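Local coordinates for Poly(A) RNA polymerase protein 2 (Saccharomyces cerevisiae, PDB 3NYB), which probably adds adenosine tails to RNA as the catalytic subunit of the TRAMP RNA surveillance complex, at residues Glu145-Lys148 with Leu149-Trp153; Pro268-Glu271 with Ser272-Ile275. The protein carries 1 engineered substitution. One frame throughout, in Å; residues are numbered along the deposited sequence.

How the interactions relate
Interaction 1 is one stretch of helix 145-155, partly buried, and interaction 2 is a surface turn in the loop between strand 266-267 and helix 282-304. In the first, regular backbone hydrogen bonds do the work, with Ala146 and Ile150 against helix 186-198 and Lys148, Arg151 and Glu152 exposed. The second has weak bonds to Asp270, those of its carboxylate doubtful in the model, plus a small apolar contact at its base. The two meet directly: Glu145 and Leu149 pack against Pro268, and Leu149 CD1 lies 3.5 Å from Pro268 CB. Helix 186-198 also joins them, since Phe187 touches Ala146 and Ile150 of interaction 1 and Pro268 and Ile275 of interaction 2.

Interaction 1. Residues Glu145-Lys148 with Leu149-Trp153; sequences EAAK and LIREW
Glu145 meets Leu149, one helical turn on, through its carbonyl oxygen, which takes the backbone N-H of Leu149 with 3.0 Å between Leu149 N and Glu145 O. Leu149 holds CG anti to its own carbonyl carbon (chi1 -71°), which swings the branch point back toward the helix start and leaves CG 3.4 Å from Glu145 O. At Ala146 the next carbonyl takes the N-H of Ile150, with 3.1 Å between Ala146 O and Ile150 N and a nearly straight N-H...O angle of 167°. The small methyl of Ala146 and the branched chain of Ile150 both lie on Phe187 of helix 186-198, and Ile150 also reaches Ile190 there. Such i to i+4 bonding is that of a regular alpha-helix, here 145-155, whose buried side packs on helix 186-198 in this nucleotidyltransferase-family protein. Ala147 O accepts the backbone N-H of Arg151, which donates in the carbonyl plane. The guanidinium then folds back over the same peptide, its chain bent at chi3 (-66°), and lays one face over Ala147 O, which stands 3.3 Å above the guanidinium plane and offset toward its rim. The angle to Arg151 NH1 is too poor for a hydrogen bond, and the methyl of Ala147 lies alongside, CB 3.6 Å from Arg151 NH1. Lys148 closes the sequence on the exposed side. Its carbonyl O receives Glu152 N at 3.0 Å, while its aliphatic chain crosses that of Arg151 at about a right angle and approaches the Glu152 carboxylate, Lys148 CG lying 3.7 Å from Glu152 OE2. The ammonium stops short of a salt bridge: Lys148 NZ remains 4.6 Å from Glu152 OE2, where any attraction is probably modest and partly offset by the Arg151 charge.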
ATOM      1  N   GLU A 145      -5.424   1.556 -18.095  1.00 71.39           N
ATOM      2  CA  GLU A 145      -4.060   2.058 -18.022  1.00 78.05           C
ATOM      3  C   GLU A 145      -3.499   1.869 -16.612  1.00 68.04           C
ATOM      4  O   GLU A 145      -2.327   1.531 -16.455  1.00 70.27           O
ATOM      5  CB  GLU A 145      -4.010   3.533 -18.421  1.00 94.80           C
ATOM      6  CG  GLU A 145      -4.779   4.429 -17.469  1.00116.66           C
ATOM      7  CD  GLU A 145      -6.298   4.212 -17.519  1.00132.47           C
ATOM      8  OE1 GLU A 145      -6.796   3.767 -18.578  1.00135.26           O
ATOM      9  OE2 GLU A 145      -6.997   4.493 -16.508  1.00135.87           O
ATOM     10  N   ALA A 146      -4.325   2.079 -15.587  1.00 56.00           N
ATOM     11  CA  ALA A 146      -3.872   1.865 -14.209  1.00 56.79           C
ATOM     12  C   ALA A 146      -3.398   0.440 -14.017  1.00 59.44           C
ATOM     13  O   ALA A 146      -2.329   0.197 -13.452  1.00 59.55           O
ATOM     14  CB  ALA A 146      -4.964   2.161 -13.201  1.00 37.23           C
ATOM     15  N   ALA A 147      -4.212  -0.507 -14.469  1.00 48.03           N
ATOM     16  CA  ALA A 147      -3.880  -1.905 -14.278  1.00 38.93           C
ATOM     17  C   ALA A 147      -2.516  -2.211 -14.883  1.00 53.02           C
ATOM     18  O   ALA A 147      -1.692  -2.887 -14.262  1.00 56.84           O
ATOM     19  CB  ALA A 147      -4.948  -2.792 -14.882  1.00 30.56           C
ATOM     20  N   LYS A 148      -2.273  -1.699 -16.091  1.00 49.20           N
ATOM     21  CA  LYS A 148      -1.025  -1.979 -16.793  1.00 50.31           C
ATOM     22  C   LYS A 148       0.179  -1.375 -16.066  1.00 49.97           C
ATOM     23  O   LYS A 148       1.233  -2.004 -15.957  1.00 47.89           O
ATOM     24  CB  LYS A 148      -1.091  -1.493 -18.247  1.00 66.46           C
ATOM     25  CG  LYS A 148      -0.035  -2.117 -19.167  1.00 84.73           C
ATOM     26  CD  LYS A 148      -0.292  -3.607 -19.423  1.00 90.47           C
ATOM     27  CE  LYS A 148       0.741  -4.217 -20.381  1.00 92.77           C
ATOM     28  NZ  LYS A 148       0.553  -3.829 -21.819  1.00 91.44           N
ATOM     29  N   LEU A 149       0.022  -0.154 -15.566  1.00 47.83           N
ATOM     30  CA  LEU A 149       1.064   0.456 -14.751  1.00 50.18           C
ATOM     31  C   LEU A 149       1.471  -0.484 -13.618  1.00 55.64           C
ATOM     32  O   LEU A 149       2.661  -0.730 -13.399  1.00 49.43           O
ATOM     33  CB  LEU A 149       0.593   1.793 -14.187  1.00 45.74           C
ATOM     34  CG  LEU A 149       0.474   2.926 -15.211  1.00 49.17           C
ATOM     35  CD1 LEU A 149      -0.004   4.203 -14.541  1.00 54.55           C
ATOM     36  CD2 LEU A 149       1.804   3.152 -15.907  1.00 40.49           C
ATOM     37  N   ILE A 150       0.467  -1.010 -12.915  1.00 48.70           N
ATOM     38  CA  ILE A 150       0.682  -1.939 -11.813  1.00 51.53           C
ATOM     39  C   ILE A 150       1.606  -3.087 -12.200  1.00 54.03           C
ATOM     40  O   ILE A 150       2.594  -3.349 -11.518  1.00 56.94           O
ATOM     41  CB  ILE A 150      -0.645  -2.544 -11.310  1.00 56.28           C
ATOM     42  CG1 ILE A 150      -1.611  -1.440 -10.872  1.00 52.71           C
ATOM     43  CG2 ILE A 150      -0.394  -3.513 -10.168  1.00 44.61           C
ATOM     44  CD1 ILE A 150      -1.034  -0.511  -9.869  1.00 52.06           C
ATOM     45  N   ARG A 151       1.286  -3.773 -13.289  1.00 47.65           N
ATOM     46  CA  ARG A 151       2.080  -4.926 -13.699  1.00 59.04           C
ATOM     47  C   ARG A 151       3.504  -4.527 -14.059  1.00 57.26           C
ATOM     48  O   ARG A 151       4.464  -5.213 -13.704  1.00 47.59           O
ATOM     49  CB  ARG A 151       1.412  -5.660 -14.855  1.00 70.26           C
ATOM     50  CG  ARG A 151       0.154  -6.399 -14.439  1.00 87.34           C
ATOM     51  CD  ARG A 151      -0.495  -7.109 -15.612  1.00110.55           C
ATOM     52  NE  ARG A 151      -1.015  -6.176 -16.609  1.00121.60           N
ATOM     53  CZ  ARG A 151      -2.175  -5.536 -16.496  1.00124.83           C
ATOM     54  NH1 ARG A 151      -2.931  -5.718 -15.422  1.00126.85           N
ATOM     55  NH2 ARG A 151      -2.574  -4.708 -17.452  1.00121.51           N
ATOM     56  N   GLU A 152       3.633  -3.404 -14.757  1.00 58.56           N
ATOM     57  CA  GLU A 152       4.938  -2.883 -15.118  1.00 48.35           C
ATOM     58  C   GLU A 152       5.705  -2.444 -13.880  1.00 50.40           C
ATOM     59  O   GLU A 152       6.847  -2.853 -13.690  1.00 50.58           O
ATOM     60  CB  GLU A 152       4.794  -1.733 -16.104  1.00 59.94           C
ATOM     61  CG  GLU A 152       4.135  -2.146 -17.410  1.00 80.31           C
ATOM     62  CD  GLU A 152       3.855  -0.970 -18.334  1.00 92.38           C
ATOM     63  OE1 GLU A 152       3.966   0.191 -17.879  1.00 87.51           O
ATOM     64  OE2 GLU A 152       3.518  -1.211 -19.515  1.00 97.12           O
ATOM     65  N   TRP A 153       5.087  -1.627 -13.031  1.00 54.25           N
ATOM     66  CA  TRP A 153       5.751  -1.235 -11.795  1.00 51.18           C
ATOM     67  C   TRP A 153       6.300  -2.477 -11.070  1.00 49.49           C
ATOM     68  O   TRP A 153       7.388  -2.446 -10.503  1.00 46.65           O
ATOM     69  CB  TRP A 153       4.809  -0.496 -10.844  1.00 44.12           C
ATOM     70  CG  TRP A 153       4.254   0.842 -11.257  1.00 55.82           C
ATOM     71  CD1 TRP A 153       4.700   1.684 -12.246  1.00 48.45           C
ATOM     72  CD2 TRP A 153       3.143   1.508 -10.633  1.00 65.43           C
ATOM     73  NE1 TRP A 153       3.913   2.820 -12.281  1.00 48.22           N
ATOM     74  CE2 TRP A 153       2.964   2.735 -11.310  1.00 61.07           C
ATOM     75  CE3 TRP A 153       2.290   1.171  -9.588  1.00 84.28           C
ATOM     76  CZ2 TRP A 153       1.932   3.629 -10.940  1.00 62.93           C
ATOM     77  CZ3 TRP A 153       1.279   2.060  -9.233  1.00 89.93           C
ATOM     78  CH2 TRP A 153       1.110   3.268  -9.904  1.00 76.64           C
TER

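Interaction 2. Residues Pro268-Glu271 with Ser272-Ile275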
ATOM      1  N   PRO A 268      -4.109   7.896 -14.191  1.00 60.19           N
ATOM      2  CA  PRO A 268      -3.356   7.407 -15.352  1.00 53.89           C
ATOM      3  C   PRO A 268      -4.158   7.382 -16.641  1.00 65.55           C
ATOM      4  O   PRO A 268      -3.567   7.372 -17.712  1.00 68.89           O
ATOM      5  CB  PRO A 268      -3.003   5.972 -14.961  1.00 43.77           C
ATOM      6  CG  PRO A 268      -3.041   5.954 -13.505  1.00 46.96           C
ATOM      7  CD  PRO A 268      -4.134   6.902 -13.107  1.00 55.08           C
ATOM      8  N   GLY A 269      -5.482   7.347 -16.542  1.00 70.01           N
ATOM      9  CA  GLY A 269      -6.330   7.250 -17.718  1.00 77.07           C
ATOM     10  C   GLY A 269      -6.951   8.583 -18.047  1.00 84.77           C
ATOM     11  O   GLY A 269      -7.667   8.740 -19.033  1.00 96.62           O
ATOM     12  N   ASP A 270      -6.653   9.552 -17.198  1.00 78.08           N
ATOM     13  CA  ASP A 270      -7.183  10.885 -17.330  1.00 81.98           C
ATOM     14  C   ASP A 270      -6.295  11.786 -16.487  1.00 83.69           C
ATOM     15  O   ASP A 270      -6.446  11.864 -15.265  1.00 75.27           O
ATOM     16  CB  ASP A 270      -8.637  10.915 -16.862  1.00 86.64           C
ATOM     17  CG  ASP A 270      -9.210  12.319 -16.811  1.00 94.47           C
ATOM     18  OD1 ASP A 270     -10.039  12.664 -17.677  1.00 79.53           O
ATOM     19  OD2 ASP A 270      -8.847  13.072 -15.885  1.00111.93           O
ATOM     20  N   GLU A 271      -5.335  12.425 -17.147  1.00 86.74           N
ATOM     21  CA  GLU A 271      -4.402  13.310 -16.472  1.00 79.97           C
ATOM     22  C   GLU A 271      -5.138  14.545 -15.981  1.00 69.10           C
ATOM     23  O   GLU A 271      -4.539  15.452 -15.408  1.00 60.71           O
ATOM     24  CB  GLU A 271      -3.274  13.703 -17.422  1.00 87.36           C
ATOM     25  CG  GLU A 271      -3.751  14.084 -18.819  1.00 96.55           C
ATOM     26  CD  GLU A 271      -2.869  15.129 -19.486  1.00 98.08           C
ATOM     27  OE1 GLU A 271      -1.624  15.039 -19.371  1.00 94.83           O
ATOM     28  OE2 GLU A 271      -3.429  16.043 -20.133  1.00102.11           O
ATOM     29  N   SER A 272      -6.449  14.556 -16.202  1.00 67.66           N
ATOM     30  CA  SER A 272      -7.299  15.688 -15.861  1.00 72.49           C
ATOM     31  C   SER A 272      -7.788  15.689 -14.408  1.00 71.30           C
ATOM     32  O   SER A 272      -8.117  16.741 -13.868  1.00 71.63           O
ATOM     33  CB  SER A 272      -8.496  15.738 -16.812  1.00 78.81           C
ATOM     34  OG  SER A 272      -9.650  16.231 -16.158  1.00 85.72           O
ATOM     35  N   ASN A 273      -7.847  14.519 -13.779  1.00 70.02           N
ATOM     36  CA  ASN A 273      -8.279  14.441 -12.385  1.00 73.85           C
ATOM     37  C   ASN A 273      -7.427  13.496 -11.533  1.00 66.97           C
ATOM     38  O   ASN A 273      -6.742  12.617 -12.059  1.00 70.64           O
ATOM     39  CB  ASN A 273      -9.751  14.032 -12.298  1.00 85.72           C
ATOM     40  CG  ASN A 273      -9.945  12.528 -12.345  1.00 83.05           C
ATOM     41  OD1 ASN A 273     -10.751  11.974 -11.595  1.00 70.17           O
ATOM     42  ND2 ASN A 273      -9.205  11.860 -13.225  1.00 84.61           N
ATOM     43  N   ASN A 274      -7.465  13.678 -10.217  1.00 58.90           N
ATOM     44  CA  ASN A 274      -6.767  12.745  -9.339  1.00 65.28           C
ATOM     45  C   ASN A 274      -7.676  11.620  -8.867  1.00 58.32           C
ATOM     46  O   ASN A 274      -8.852  11.829  -8.569  1.00 56.62           O
ATOM     47  CB  ASN A 274      -6.055  13.458  -8.174  1.00 69.51           C
ATOM     48  CG  ASN A 274      -6.947  13.687  -6.968  1.00 74.26           C
ATOM     49  OD1 ASN A 274      -8.120  13.332  -6.962  1.00 88.71           O
ATOM     50  ND2 ASN A 274      -6.380  14.288  -5.931  1.00 59.78           N
ATOM     51  N   ILE A 275      -7.137  10.413  -8.837  1.00 49.34           N
ATOM     52  CA  ILE A 275      -7.928   9.277  -8.399  1.00 55.60           C
ATOM     53  C   ILE A 275      -8.034   9.225  -6.876  1.00 41.61           C
ATOM     54  O   ILE A 275      -8.753   8.390  -6.334  1.00 55.33           O
ATOM     55  CB  ILE A 275      -7.380   7.949  -8.960  1.00 64.28           C
ATOM     56  CG1 ILE A 275      -5.930   8.118  -9.403  1.00 62.57           C
ATOM     57  CG2 ILE A 275      -8.187   7.511 -10.162  1.00 67.93           C
ATOM     58  CD1 ILE A 275      -4.992   8.525  -8.308  1.00 58.63           C
TER
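Asp270 carries CG opposite its backbone N (chi1 173°), which folds the carboxylate forward over the next residues, and Asn273 sets its CG between the backbone N and the carbonyl carbon (chi1 85°), which brings the amide back to meet it. The two residues are the first and last of a type I beta turn, with Glu271 and Ser272 at the corners. Its defining backbone bond, Asn273 N to Asp270 O, is weak at 3.3 Å, although the N-H...O angle of 166° is nearly straight. Asn273 ND2 reaches the same carbonyl in a second weak bond, 3.4 Å from Asp270 O, so that one acceptor is shared by a main-chain and a side-chain donor. The carboxylate adds to this: Asp270 OD2 is close to Asn273 N, Asn273 ND2 and Ser272 N, but the angles are poor and the bonds weak, and its modelled place is doubtful, so these three are read with caution. An alanine in place of Asp270 would remove the carboxylate and would probably leave the Ser272 and Asn273 N-H groups without that acceptor, the turn relying on the weak bonds to the carbonyl and on Asp267. Asn273 ND2 has a stronger partner in Asp267 OD2, and the other oxygen of Asp267 accepts Gly269 N, which ties the start of the loop to the end of the turn. Glu271 O is bound by Gln266 NE2 and, weakly, by Trp251 NE1. At the base of the turn, where the loop comes close to itself again, the chemistry changes to apolar packing beside Phe187 of helix 186-198. There the proline ring and the isoleucine branch draw together, Pro268 CD lying 4.3 Å from Ile275 CG1.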